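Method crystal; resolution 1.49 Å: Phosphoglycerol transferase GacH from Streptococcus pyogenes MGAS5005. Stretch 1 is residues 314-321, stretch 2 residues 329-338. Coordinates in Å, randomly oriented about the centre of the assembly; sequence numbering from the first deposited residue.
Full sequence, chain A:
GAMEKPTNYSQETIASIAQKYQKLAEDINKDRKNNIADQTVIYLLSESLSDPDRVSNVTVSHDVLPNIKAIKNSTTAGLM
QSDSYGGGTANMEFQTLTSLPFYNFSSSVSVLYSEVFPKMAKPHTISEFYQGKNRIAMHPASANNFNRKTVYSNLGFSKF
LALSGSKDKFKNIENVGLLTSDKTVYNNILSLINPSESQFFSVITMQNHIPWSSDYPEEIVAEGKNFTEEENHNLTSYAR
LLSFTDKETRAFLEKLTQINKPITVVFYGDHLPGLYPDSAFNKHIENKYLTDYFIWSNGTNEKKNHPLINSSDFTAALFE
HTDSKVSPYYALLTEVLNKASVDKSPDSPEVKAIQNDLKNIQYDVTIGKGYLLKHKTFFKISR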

# COMPACT_ATOMS: atom_id res chain seq x y z
N PHE A 314 0.36 -0.01 -6.55
CA PHE A 314 0.45 1.37 -6.10
C PHE A 314 1.63 2.10 -6.72
O PHE A 314 1.51 3.27 -7.08
CB PHE A 314 0.54 1.45 -4.58
CG PHE A 314 -0.78 1.23 -3.87
CD1 PHE A 314 -2.00 1.56 -4.45
CD2 PHE A 314 -0.79 0.69 -2.61
CE1 PHE A 314 -3.19 1.33 -3.76
CE2 PHE A 314 -1.98 0.46 -1.92
CZ PHE A 314 -3.17 0.80 -2.49
N THR A 315 2.79 1.44 -6.85
CA THR A 315 3.96 2.15 -7.37
C THR A 315 3.75 2.57 -8.82
O THR A 315 4.04 3.71 -9.19
CB THR A 315 5.23 1.32 -7.22
OG1 THR A 315 5.41 1.00 -5.85
CG2 THR A 315 6.47 2.12 -7.69
N ALA A 316 3.24 1.68 -9.67
CA ALA A 316 2.94 2.10 -11.03
C ALA A 316 1.94 3.24 -11.05
O ALA A 316 2.06 4.19 -11.84
CB ALA A 316 2.42 0.92 -11.84
N ALA A 317 0.94 3.18 -10.17
CA ALA A 317 -0.04 4.25 -10.12
C ALA A 317 0.58 5.54 -9.62
O ALA A 317 0.17 6.63 -10.04
CB ALA A 317 -1.22 3.85 -9.25
N LEU A 318 1.57 5.44 -8.73
CA LEU A 318 2.26 6.62 -8.22
C LEU A 318 3.07 7.29 -9.33
O LEU A 318 3.06 8.52 -9.46
CB LEU A 318 3.17 6.21 -7.06
CG LEU A 318 4.24 7.22 -6.62
CD1 LEU A 318 3.56 8.34 -5.84
CD2 LEU A 318 5.34 6.58 -5.81
N PHE A 319 3.80 6.49 -10.11
CA PHE A 319 4.52 7.06 -11.24
C PHE A 319 3.57 7.76 -12.20
O PHE A 319 3.87 8.85 -12.70
CB PHE A 319 5.29 5.97 -11.98
CG PHE A 319 6.65 5.65 -11.39
CD1 PHE A 319 6.76 4.85 -10.26
CD2 PHE A 319 7.80 6.13 -11.97
CE1 PHE A 319 8.01 4.55 -9.73
CE2 PHE A 319 9.04 5.85 -11.44
CZ PHE A 319 9.16 5.06 -10.32
N GLU A 320 2.42 7.14 -12.49
CA GLU A 320 1.47 7.77 -13.40
C GLU A 320 0.92 9.06 -12.81
O GLU A 320 0.82 10.09 -13.50
CB GLU A 320 0.34 6.81 -13.73
CG GLU A 320 -0.62 7.36 -14.77
CD GLU A 320 -1.87 6.54 -14.89
OE1 GLU A 320 -2.42 6.11 -13.84
OE2 GLU A 320 -2.31 6.34 -16.03
N HIS A 321 0.52 9.03 -11.54
CA HIS A 321 -0.10 10.19 -10.92
C HIS A 321 0.86 11.38 -10.91
O HIS A 321 0.46 12.51 -11.17
CB HIS A 321 -0.57 9.86 -9.49
CG HIS A 321 -1.24 11.01 -8.81
ND1 HIS A 321 -2.55 11.36 -9.07
CD2 HIS A 321 -0.77 11.91 -7.92
CE1 HIS A 321 -2.86 12.43 -8.36
NE2 HIS A 321 -1.80 12.79 -7.65
N TYR A 329 10.97 -2.19 -15.73
CA TYR A 329 10.17 -2.86 -14.70
C TYR A 329 8.85 -2.12 -14.45
O TYR A 329 7.78 -2.72 -14.46
CB TYR A 329 11.00 -2.96 -13.42
CG TYR A 329 10.35 -3.69 -12.25
CD1 TYR A 329 9.80 -4.96 -12.41
CD2 TYR A 329 10.33 -3.14 -10.97
CE1 TYR A 329 9.22 -5.64 -11.33
CE2 TYR A 329 9.76 -3.81 -9.88
CZ TYR A 329 9.22 -5.05 -10.08
OH TYR A 329 8.67 -5.73 -9.01
N TYR A 330 8.91 -0.80 -14.22
CA TYR A 330 7.68 -0.05 -13.96
C TYR A 330 6.83 0.17 -15.21
O TYR A 330 5.62 0.39 -15.07
CB TYR A 330 7.95 1.25 -13.18
CG TYR A 330 8.37 0.94 -11.74
CD1 TYR A 330 7.54 0.21 -10.91
CD2 TYR A 330 9.58 1.35 -11.25
CE1 TYR A 330 7.93 -0.12 -9.61
CE2 TYR A 330 9.98 1.05 -9.98
CZ TYR A 330 9.15 0.32 -9.16
OH TYR A 330 9.58 0.03 -7.89
N ALA A 331 7.41 0.05 -16.41
CA ALA A 331 6.61 -0.00 -17.63
C ALA A 331 5.76 -1.28 -17.65
O ALA A 331 4.55 -1.23 -17.92
CB ALA A 331 7.51 0.07 -18.87
N LEU A 332 6.37 -2.43 -17.37
CA LEU A 332 5.60 -3.66 -17.22
C LEU A 332 4.52 -3.50 -16.16
O LEU A 332 3.36 -3.89 -16.37
CB LEU A 332 6.54 -4.81 -16.84
CG LEU A 332 5.91 -6.11 -16.32
CD1 LEU A 332 4.97 -6.72 -17.33
CD2 LEU A 332 7.01 -7.07 -15.94
N LEU A 333 4.88 -2.94 -15.01
CA LEU A 333 3.90 -2.79 -13.93
C LEU A 333 2.81 -1.79 -14.30
O LEU A 333 1.69 -1.89 -13.78
CB LEU A 333 4.60 -2.42 -12.63
CG LEU A 333 5.53 -3.52 -12.10
CD1 LEU A 333 6.44 -2.98 -11.02
CD2 LEU A 333 4.71 -4.68 -11.58
N THR A 334 3.11 -0.83 -15.18
CA THR A 334 2.06 0.05 -15.69
C THR A 334 1.09 -0.71 -16.59
O THR A 334 -0.12 -0.50 -16.52
CB THR A 334 2.69 1.23 -16.43
OG1 THR A 334 3.51 1.95 -15.51
CG2 THR A 334 1.62 2.17 -16.98
N GLU A 335 1.62 -1.61 -17.44
CA GLU A 335 0.76 -2.49 -18.23
C GLU A 335 -0.11 -3.37 -17.33
O GLU A 335 -1.29 -3.58 -17.62
CB GLU A 335 1.62 -3.35 -19.16
CG GLU A 335 2.20 -2.57 -20.31
CD GLU A 335 1.16 -2.28 -21.38
OE1 GLU A 335 0.84 -3.19 -22.17
OE2 GLU A 335 0.66 -1.13 -21.41
N VAL A 336 0.46 -3.89 -16.24
CA VAL A 336 -0.35 -4.65 -15.28
C VAL A 336 -1.45 -3.78 -14.70
O VAL A 336 -2.63 -4.15 -14.70
CB VAL A 336 0.54 -5.27 -14.19
CG1 VAL A 336 -0.32 -5.94 -13.11
CG2 VAL A 336 1.54 -6.25 -14.80
N LEU A 337 -1.08 -2.60 -14.19
CA LEU A 337 -2.06 -1.69 -13.60
C LEU A 337 -3.22 -1.45 -14.55
O LEU A 337 -4.39 -1.54 -14.15
CB LEU A 337 -1.38 -0.36 -13.25
CG LEU A 337 -2.26 0.86 -12.98
CD1 LEU A 337 -3.01 0.72 -11.65
CD2 LEU A 337 -1.40 2.14 -12.97
N ASN A 338 -2.92 -1.17 -15.81
CA ASN A 338 -3.96 -0.75 -16.74
C ASN A 338 -4.70 -1.91 -17.40
O ASN A 338 -5.88 -1.76 -17.72
CB ASN A 338 -3.35 0.14 -17.83
CG ASN A 338 -3.01 1.53 -17.31
OD1 ASN A 338 -3.72 2.07 -16.46
ND2 ASN A 338 -1.92 2.11 -17.82
O HOH W 1 7.52 -0.91 -6.24
O HOH W 2 3.25 4.38 -14.48
O HOH W 3 -1.10 4.80 -17.89
O HOH W 4 -4.38 4.61 -16.77

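Both stretches are helical, and they cross almost at right angles: their N-to-C directions differ by 98°, and the axes come within 8.6 Å of each other. Each helix satisfies its own backbone through i to i+4 hydrogen bonds, such as Glu-320 N to Ala-316 O (3.0 Å) and Leu-337 N to Leu-333 O (2.9 Å). No direct hydrogen bond joins the two helices, so the contact rests on packing and on bridging waters. Perpendicular helices can touch closely over only a short length, and here the backbones are nearest at Ala-316 and Thr-334, whose CA atoms lie 5.2 Å apart.

Ala-316 suits this crossing point because its side chain is a single methyl. It points toward the second helix and settles against the backbone itself, with Ala-316 CB 3.5 Å from Leu-333 O and 3.8 Å from Thr-334 N. Ala-316 CB also meets Leu-333 CB at 4.1 Å, leaving little space between the helices here.

Leu-337, one turn beyond Leu-333, extends the apolar contact. Leu-337 CD2 lies 4.2 Å from Ala-316 CB and 4.1 Å from Ala-317 CB, so a branched side chain on one helix fills the room left by two small ones on the other.

Near the start of the second stretch, Tyr-330 supplies a broad aromatic surface. Its ring forms an offset stack with that of Phe-319, the centroids 4.8 Å apart and the planes inclined by 26°; the closest atoms, Phe-319 CZ and Tyr-330 CD2, are 3.8 Å apart. Thr-315 approaches the tyrosine ring obliquely, its methyl CG2 3.3 Å from Tyr-330 CE1. Threonine serves two purposes here, since its hydroxyl shares water 1 with the phenol: the water is 2.9 Å from Thr-315 OG1 and 2.8 Å from Tyr-330 OH.

Thr-334 likewise uses its hydroxyl twice. Thr-334 OG1 donates to Tyr-330 O within its own helix (2.7 Å), and it accepts a hydrogen bond from water 2 (2.7 Å), which also donates to Ala-316 O at 2.9 Å. A polar side chain is thus accommodated in a buried setting.

At the partly exposed margin, Glu-320 and Asn-338 are linked by two waters. Both donate to the carboxylate oxygen Glu-320 OE2, water 3 at 2.7 Å and water 4 at 2.8 Å. Asparagine matches this arrangement with both halves of its amide: Asn-338 ND2 donates to water 3 (2.8 Å), while Asn-338 OD1 accepts from water 4 (2.6 Å).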